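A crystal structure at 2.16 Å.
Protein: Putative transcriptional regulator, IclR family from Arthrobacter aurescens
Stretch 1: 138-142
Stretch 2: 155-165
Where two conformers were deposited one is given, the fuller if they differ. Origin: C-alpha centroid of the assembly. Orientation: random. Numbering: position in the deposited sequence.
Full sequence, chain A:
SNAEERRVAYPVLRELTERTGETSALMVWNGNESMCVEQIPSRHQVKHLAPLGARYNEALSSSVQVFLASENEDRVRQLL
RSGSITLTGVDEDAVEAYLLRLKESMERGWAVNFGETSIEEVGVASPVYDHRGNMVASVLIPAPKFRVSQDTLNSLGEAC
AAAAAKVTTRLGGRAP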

# COMPACT_ATOMS: atom_id res chain seq x y z
N SER A 138 -3.31 -3.75 -3.99
CA SER A 138 -3.40 -2.41 -3.50
C SER A 138 -2.67 -1.44 -4.38
O SER A 138 -1.76 -1.81 -5.11
N VAL A 139 -3.09 -0.18 -4.34
CA VAL A 139 -2.36 0.87 -5.04
C VAL A 139 -1.41 1.58 -4.05
O VAL A 139 -1.82 1.90 -2.93
N LEU A 140 -0.16 1.77 -4.47
CA LEU A 140 0.86 2.41 -3.65
C LEU A 140 1.37 3.69 -4.33
O LEU A 140 1.61 3.70 -5.54
N ILE A 141 1.51 4.76 -3.55
CA ILE A 141 2.24 5.94 -3.97
C ILE A 141 3.44 6.05 -3.04
O ILE A 141 3.30 6.45 -1.87
N PRO A 142 4.63 5.66 -3.53
CA PRO A 142 5.84 5.98 -2.76
C PRO A 142 6.44 7.32 -3.19
O PRO A 142 6.28 7.70 -4.33
N SER A 155 -2.85 14.53 1.16
CA SER A 155 -3.35 14.68 -0.19
C SER A 155 -3.01 13.50 -1.13
O SER A 155 -3.83 13.12 -1.95
N LEU A 156 -1.80 12.95 -1.03
CA LEU A 156 -1.45 11.71 -1.76
C LEU A 156 -2.38 10.54 -1.38
O LEU A 156 -2.87 9.81 -2.24
N GLY A 157 -2.63 10.41 -0.07
CA GLY A 157 -3.50 9.35 0.46
C GLY A 157 -4.89 9.38 -0.15
O GLY A 157 -5.44 8.34 -0.53
N GLU A 158 -5.46 10.57 -0.23
CA GLU A 158 -6.78 10.74 -0.84
C GLU A 158 -6.72 10.38 -2.32
O GLU A 158 -7.61 9.70 -2.84
N ALA A 159 -5.67 10.83 -2.99
CA ALA A 159 -5.48 10.50 -4.39
C ALA A 159 -5.36 8.98 -4.56
O ALA A 159 -5.96 8.39 -5.46
N CYS A 160 -4.61 8.36 -3.64
CA CYS A 160 -4.36 6.94 -3.70
C CYS A 160 -5.67 6.18 -3.53
O CYS A 160 -5.95 5.24 -4.24
N ALA A 161 -6.47 6.61 -2.56
CA ALA A 161 -7.71 5.97 -2.26
C ALA A 161 -8.68 6.14 -3.44
O ALA A 161 -9.41 5.19 -3.79
N ALA A 162 -8.66 7.32 -4.07
CA ALA A 162 -9.53 7.56 -5.22
C ALA A 162 -9.15 6.65 -6.37
O ALA A 162 -10.02 6.06 -6.98
N ALA A 163 -7.85 6.50 -6.64
CA ALA A 163 -7.36 5.61 -7.69
C ALA A 163 -7.69 4.14 -7.39
O ALA A 163 -8.17 3.42 -8.29
N ALA A 164 -7.48 3.70 -6.15
CA ALA A 164 -7.85 2.31 -5.80
C ALA A 164 -9.36 2.04 -5.98
O ALA A 164 -9.74 0.94 -6.40
N ALA A 165 -10.20 3.04 -5.67
CA ALA A 165 -11.64 2.91 -5.83
C ALA A 165 -11.99 2.79 -7.31
O ALA A 165 -12.97 2.14 -7.67

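The strand 138-142 lies across the helix 155-165 in a nearly antiparallel sense, with 151° between their N-to-C directions and a closest axial approach of 8.2 Å. Alternation along the strand determines which residues meet the helix: Val-139 and Ile-141 direct their CA-to-CB bonds toward it, whereas Leu-140 and Pro-142 point away and Ser-138 points sideways.

Ile-141 has the most surface covered by the opposing stretch. Its chi1 is m and its chi2 t, an extended arrangement that carries CD1 to the helix backbone, 3.5 Å from the carbonyl O of Leu-156. That oxygen already accepts the helical hydrogen bond from Cys-160 N, so the methyl group packs against a satisfied turn. The same CD1 lies 3.8 Å from CB of Cys-160 and 4.4 Å from CB of Ala-159, while CG2 of Ile-141 approaches CD2 of Leu-156 at 4.3 Å. Leu-156, with chi1 m and chi2 t, thus closes one end of the contact.

Val-139, in the t rotamer, packs farther along the helix. Val-139 CG2 sits 3.9 Å from Ala-164 CA and 4.0 Å from Ala-164 CB; the small alanine side chain leaves the valine methyl close to the helix backbone, and the CA atoms of these two residues are 5.7 Å apart. The other methyl, CG1, lies 4.0 Å from SG of Cys-160.

Cys-160 links the two strand residues. With chi1 t, its sulfur reaches the strand backbone, placing SG 3.2 Å from the carbonyl O of Val-139, while its CB meets Ile-141. Despite this close polar approach, no hydrogen bond crosses the interface. The packing is therefore predominantly apolar, burying 305 Å² in total over both sides, and the helix face away from the strand, including Glu-158 and Ala-161, takes no part.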

# COMPACT_ATOMS: atom_id res chain seq x y z
CB SER A 138 -2.96 -2.33 -2.04
OG SER A 138 -1.62 -2.07 -1.92
CB VAL A 139 -3.34 1.87 -5.66
CG1 VAL A 139 -2.57 3.10 -6.30
CG2 VAL A 139 -4.26 1.14 -6.69
CB LEU A 140 2.03 1.43 -3.42
CG LEU A 140 3.38 1.92 -2.82
CD1 LEU A 140 3.22 2.40 -1.38
CD2 LEU A 140 4.54 0.86 -2.94
CB ILE A 141 1.39 7.27 -3.93
CG1 ILE A 141 0.10 7.17 -4.78
CG2 ILE A 141 2.27 8.46 -4.41
CD1 ILE A 141 -0.82 8.41 -4.67
CB PRO A 142 6.78 4.84 -3.14
CG PRO A 142 6.35 4.51 -4.67
CD PRO A 142 4.92 4.99 -4.81
CB SER A 155 -2.83 15.97 -0.78
OG SER A 155 -3.52 16.19 -1.99
CB LEU A 156 0.02 11.32 -1.58
CG LEU A 156 0.98 12.35 -2.23
CD1 LEU A 156 2.43 12.04 -1.93
CD2 LEU A 156 0.77 12.38 -3.73
CB GLU A 158 -7.28 12.19 -0.68
CG GLU A 158 -8.60 12.49 -1.38
CD GLU A 158 -9.12 13.91 -1.08
OE1 GLU A 158 -8.65 14.51 -0.09
OE2 GLU A 158 -10.00 14.41 -1.82
CB ALA A 159 -4.24 11.21 -4.94
CB CYS A 160 -3.36 6.55 -2.62
SG CYS A 160 -2.78 4.90 -2.72
CB ALA A 161 -8.30 6.56 -0.99
CB ALA A 162 -9.53 9.05 -5.66
CB ALA A 163 -5.84 5.78 -7.89
CB ALA A 164 -7.39 1.92 -4.40
CB ALA A 165 -12.38 4.11 -5.21